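Local coordinates for dual specificity protein phosphatase 12 (Homo sapiens, PDB 4KI9) that removes phosphate from phosphotyrosine as well as from phosphoserine and phosphothreonine, through the catalytic domain seen here, at residues A[56-61]-A[93-98]; A[62-67]-A[130-135]. The protein carries 2 engineered substitutions. One frame throughout, in Å; residues are numbered along the deposited sequence.

Contact 1: A[56-61]-A[93-98]. With PO4 (phosphate ion), chain B.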
# COMPACT_ATOMS: atom_id res chain seq x y z
N ALA A 56 -10.92 -2.84 0.84
CA ALA A 56 -10.66 -2.29 2.15
C ALA A 56 -11.34 -0.94 2.29
O ALA A 56 -11.31 -0.11 1.38
CB ALA A 56 -9.17 -2.14 2.39
N LEU A 57 -11.95 -0.72 3.45
CA LEU A 57 -12.49 0.58 3.79
C LEU A 57 -11.42 1.35 4.55
O LEU A 57 -10.54 0.76 5.19
CB LEU A 57 -13.74 0.43 4.65
CG LEU A 57 -14.95 -0.28 4.04
CD1 LEU A 57 -16.02 -0.53 5.10
CD2 LEU A 57 -15.54 0.52 2.90
N ASP A 58 -11.48 2.68 4.47
CA ASP A 58 -10.53 3.51 5.18
C ASP A 58 -10.95 3.68 6.64
O ASP A 58 -11.31 4.78 7.07
CB ASP A 58 -10.41 4.88 4.52
CG ASP A 58 -9.27 5.70 5.10
OD1 ASP A 58 -8.42 5.11 5.81
OD2 ASP A 58 -9.23 6.91 4.84
N LYS A 59 -10.92 2.59 7.40
CA LYS A 59 -11.31 2.62 8.81
C LYS A 59 -10.23 1.95 9.65
O LYS A 59 -9.58 1.02 9.18
CB LYS A 59 -12.64 1.89 9.01
CG LYS A 59 -13.82 2.51 8.27
CD LYS A 59 -15.11 1.74 8.53
CE LYS A 59 -16.33 2.41 7.88
NZ LYS A 59 -17.57 1.57 7.95
N PRO A 60 -10.04 2.41 10.89
CA PRO A 60 -9.09 1.79 11.82
C PRO A 60 -9.38 0.32 12.03
O PRO A 60 -8.45 -0.46 12.25
CB PRO A 60 -9.31 2.56 13.13
CG PRO A 60 -9.83 3.88 12.69
CD PRO A 60 -10.67 3.61 11.48
N GLU A 61 -10.66 -0.06 11.95
CA GLU A 61 -11.04 -1.46 12.14
C GLU A 61 -10.69 -2.33 10.94
O GLU A 61 -10.70 -3.55 11.03
CB GLU A 61 -12.53 -1.62 12.44
CG GLU A 61 -13.13 -0.53 13.31
CD GLU A 61 -13.60 0.64 12.48
OE1 GLU A 61 -14.59 0.48 11.73
OE2 GLU A 61 -12.96 1.71 12.55
N VAL A 93 -4.57 9.26 0.40
CA VAL A 93 -4.15 9.81 1.70
C VAL A 93 -3.90 8.77 2.80
O VAL A 93 -3.02 8.95 3.65
CB VAL A 93 -5.18 10.87 2.18
CG1 VAL A 93 -5.14 11.05 3.68
CG2 VAL A 93 -4.95 12.19 1.46
N SER A 94 -4.64 7.66 2.78
CA SER A 94 -4.60 6.69 3.88
C SER A 94 -4.32 5.25 3.43
O SER A 94 -3.27 4.70 3.71
CB SER A 94 -5.90 6.75 4.69
OG SER A 94 -5.89 5.82 5.75
N ARG A 95 -5.27 4.63 2.74
CA ARG A 95 -5.10 3.23 2.32
C ARG A 95 -3.88 3.01 1.41
O ARG A 95 -3.06 2.11 1.62
CB ARG A 95 -6.37 2.71 1.66
CG ARG A 95 -7.53 2.44 2.62
CD ARG A 95 -8.86 2.24 1.86
NE ARG A 95 -9.40 3.50 1.36
CZ ARG A 95 -10.61 3.66 0.85
NH1 ARG A 95 -11.44 2.63 0.76
NH2 ARG A 95 -11.01 4.86 0.43
N SER A 96 -3.75 3.85 0.38
CA SER A 96 -2.64 3.71 -0.55
C SER A 96 -1.33 4.09 0.14
O SER A 96 -0.30 3.46 -0.07
CB SER A 96 -2.89 4.60 -1.76
OG SER A 96 -3.15 5.93 -1.33
N VAL A 97 -1.39 5.12 0.98
CA VAL A 97 -0.24 5.54 1.78
C VAL A 97 0.28 4.42 2.69
O VAL A 97 1.49 4.20 2.78
CB VAL A 97 -0.59 6.80 2.62
CG1 VAL A 97 0.48 7.07 3.66
CG2 VAL A 97 -0.76 8.01 1.71
N ALA A 98 -0.62 3.71 3.36
CA ALA A 98 -0.23 2.55 4.18
C ALA A 98 0.48 1.46 3.35
O ALA A 98 1.50 0.90 3.77
CB ALA A 98 -1.44 1.98 4.90
P PO4 B . -8.00 6.94 1.32
O1 PO4 B . -9.07 6.86 0.25
O2 PO4 B . -7.87 5.60 2.01
O3 PO4 B . -6.69 7.37 0.71
O4 PO4 B . -8.42 7.94 2.37
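D58 OD1 receives two donors, S94 OG at 2.6 Å and, from outside the segments, N129 ND2; the backbone N of N129 also bonds S94 OG. Serine suits this spot because its OG, anti to its own backbone N (chi1 180°), meets OD1 on its syn side, tilted 30° out of the carboxylate plane, while that N binds phosphate. Farther along, R95 NH1 donates 2.8 Å to a lone pair of A56 O, and that oxygen lies almost exactly in the guanidinium plane. Residues 93-95 close the P-loop signature of protein tyrosine phosphatases, HCX5R, whose nucleophile position is occupied here by the engineered S89. The loop's backbone N-H groups converge on the bound phosphate ion: V93 N and S94 N share O3, while R95 N binds O2 at 2.9 Å. The R95 side chain, bent at chi3 (-75°), curls back to the same anion; NE meets O2 at 2.7 Å and NH2 meets O1 at 2.8 Å. Arginine alone offers such a flat set of donors, with NH1 still available for A56. Over one guanidinium face lies D58 CB, 3.6 Å from R95 NE. D58 probably takes the place of the general-acid aspartate of related dual-specificity phosphatases.

Contact 2: A[62-67]-A[130-135]; sequences TDLLSH and EGFEWQ
The carboxamide of Q135 reaches from helix 130-141 to the backbone of 62-67 and binds it with both ends. Its OE1 accepts two successive amides, L64 N at 2.8 Å and L65 N at 2.9 Å, which approach from the same face of the amide plane, while NE2 donates to T62 O at 2.9 Å (N-H...O angle 153°). A carbonyl and an NH2 on one long arm are what this turn requires, and the three bonds fix which end of the amide points where, because a flipped group would set acceptor against acceptor and donor against donor. Beside this polar grip, L64 covers F132: its CD1 sits 3.7 Å above the ring centroid, 6° off the normal, a CH-pi contact squarely over the face. The flat aromatic face receives the leucine methyl, and phenylalanine brings no polar group needing a partner in this buried place. At the ring's edge, F132 CE1 lies 3.7 Å from T62 O. The L65 CB lies against the aliphatic part of Q135, so leucines and amide are packed into one buried patch.

Behind the first shell, D63 shapes the turn. With CG anti to the backbone N (chi1 178°), OD1 accepts from S66 N at 3.0 Å, an Asx motif, and OD2 receives S66 OG. D63 is itself held by helix 151-160, through a salt bridge from OD2 to R157 and a bond from Y156 OH to OD1. N129 OD1 accepts the backbone N-H of F132 near the start of helix 130-141. The turn thus joins the loop between strand 50-55 and helix 68-80 to three helices: 130-141 across the contact, 151-160 against L65 and Q135 through Y156, and 95-108, whose A98 meets both L64 and F132.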
# COMPACT_ATOMS: atom_id res chain seq x y z
N THR A 62 -10.40 -1.70 9.80
CA THR A 62 -10.06 -2.46 8.60
C THR A 62 -8.75 -3.20 8.81
O THR A 62 -7.76 -2.61 9.24
CB THR A 62 -9.95 -1.57 7.35
OG1 THR A 62 -11.23 -0.99 7.07
CG2 THR A 62 -9.50 -2.39 6.16
N ASP A 63 -8.74 -4.49 8.51
CA ASP A 63 -7.52 -5.28 8.58
C ASP A 63 -6.76 -5.21 7.26
O ASP A 63 -7.02 -5.99 6.34
CB ASP A 63 -7.84 -6.74 8.93
CG ASP A 63 -6.60 -7.62 8.97
OD1 ASP A 63 -5.47 -7.10 8.93
OD2 ASP A 63 -6.75 -8.86 9.07
N LEU A 64 -5.83 -4.26 7.17
CA LEU A 64 -4.91 -4.20 6.05
C LEU A 64 -3.72 -5.12 6.29
O LEU A 64 -3.13 -5.67 5.34
CB LEU A 64 -4.39 -2.78 5.85
CG LEU A 64 -5.05 -1.86 4.83
CD1 LEU A 64 -4.07 -0.75 4.53
CD2 LEU A 64 -5.42 -2.60 3.56
N LEU A 65 -3.35 -5.27 7.56
CA LEU A 65 -2.15 -6.04 7.95
C LEU A 65 -2.06 -7.41 7.28
O LEU A 65 -1.00 -7.79 6.79
CB LEU A 65 -2.10 -6.20 9.48
CG LEU A 65 -0.95 -7.04 10.06
CD1 LEU A 65 0.41 -6.48 9.61
CD2 LEU A 65 -1.02 -7.03 11.59
N SER A 66 -3.18 -8.13 7.24
CA SER A 66 -3.22 -9.48 6.71
C SER A 66 -2.93 -9.53 5.21
O SER A 66 -2.53 -10.57 4.69
CB SER A 66 -4.57 -10.13 7.02
OG SER A 66 -4.75 -10.29 8.43
N HIS A 67 -3.14 -8.41 4.52
CA HIS A 67 -2.93 -8.32 3.07
C HIS A 67 -1.59 -7.71 2.63
O HIS A 67 -1.30 -7.63 1.43
CB HIS A 67 -4.06 -7.50 2.43
CG HIS A 67 -5.41 -8.06 2.71
ND1 HIS A 67 -6.14 -7.71 3.83
CD2 HIS A 67 -6.15 -8.98 2.06
CE1 HIS A 67 -7.28 -8.36 3.83
NE2 HIS A 67 -7.32 -9.15 2.77
N GLU A 130 -5.26 5.85 12.10
CA GLU A 130 -4.50 5.43 13.26
C GLU A 130 -4.40 3.93 13.38
O GLU A 130 -3.40 3.41 13.88
CB GLU A 130 -5.13 6.04 14.53
CG GLU A 130 -6.64 5.80 14.67
CD GLU A 130 -7.52 6.66 13.75
OE1 GLU A 130 -8.76 6.60 13.87
OE2 GLU A 130 -6.97 7.40 12.89
N GLY A 131 -5.44 3.23 12.93
CA GLY A 131 -5.41 1.78 12.83
C GLY A 131 -4.32 1.26 11.90
O GLY A 131 -3.63 0.29 12.22
N PHE A 132 -4.16 1.90 10.75
CA PHE A 132 -3.12 1.49 9.81
C PHE A 132 -1.72 1.71 10.38
O PHE A 132 -0.83 0.88 10.20
CB PHE A 132 -3.29 2.18 8.44
CG PHE A 132 -4.56 1.81 7.71
CD1 PHE A 132 -5.28 0.67 8.07
CD2 PHE A 132 -5.04 2.59 6.68
CE1 PHE A 132 -6.45 0.32 7.40
CE2 PHE A 132 -6.21 2.26 6.00
CZ PHE A 132 -6.92 1.12 6.37
N GLU A 133 -1.52 2.83 11.09
CA GLU A 133 -0.25 3.08 11.78
C GLU A 133 0.11 1.94 12.72
O GLU A 133 1.23 1.45 12.70
CB GLU A 133 -0.32 4.37 12.61
CG GLU A 133 -0.19 5.64 11.80
CD GLU A 133 0.20 6.83 12.66
OE1 GLU A 133 0.31 6.66 13.89
OE2 GLU A 133 0.40 7.93 12.10
N TRP A 134 -0.84 1.54 13.56
CA TRP A 134 -0.64 0.45 14.51
C TRP A 134 -0.31 -0.86 13.79
O TRP A 134 0.61 -1.59 14.16
CB TRP A 134 -1.87 0.31 15.40
CG TRP A 134 -1.91 -0.91 16.26
CD1 TRP A 134 -2.78 -1.97 16.15
CD2 TRP A 134 -1.04 -1.22 17.35
NE1 TRP A 134 -2.50 -2.90 17.12
CE2 TRP A 134 -1.44 -2.47 17.87
CE3 TRP A 134 0.04 -0.55 17.95
CZ2 TRP A 134 -0.80 -3.07 18.95
CZ3 TRP A 134 0.68 -1.15 19.02
CH2 TRP A 134 0.26 -2.39 19.51
N GLN A 135 -1.06 -1.16 12.73
CA GLN A 135 -0.82 -2.36 11.93
C GLN A 135 0.58 -2.40 11.33
O GLN A 135 1.22 -3.44 11.31
CB GLN A 135 -1.90 -2.51 10.83
CG GLN A 135 -3.26 -2.92 11.42
CD GLN A 135 -4.40 -2.73 10.44
OE1 GLN A 135 -4.30 -3.09 9.26
NE2 GLN A 135 -5.50 -2.17 10.92

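How the contacts relate
Contacts 1 and 2 are consecutive halves of one interface: 56-61 runs straight into 62-67, and their partners, 93-98 and 130-135, follow in the same order. Their centres lie 8 Å apart. L57 O bonds to T62 OG1 (2.7 Å), tying the two parts of the loop together. F132 bridges the two contacts, its CD2 3.5 Å from S94 OG and its CE2 3.6 Å from D58 OD1, which packs the ring against the D58-S94 pair. Contact 1 holds the phosphate directly; the F132 side chain has its nearest atoms about 5 Å from the phosphate and about 8 Å from the side chain of engineered S89, the predicted phosphocysteine position, so contact 2 probably acts as a second shell.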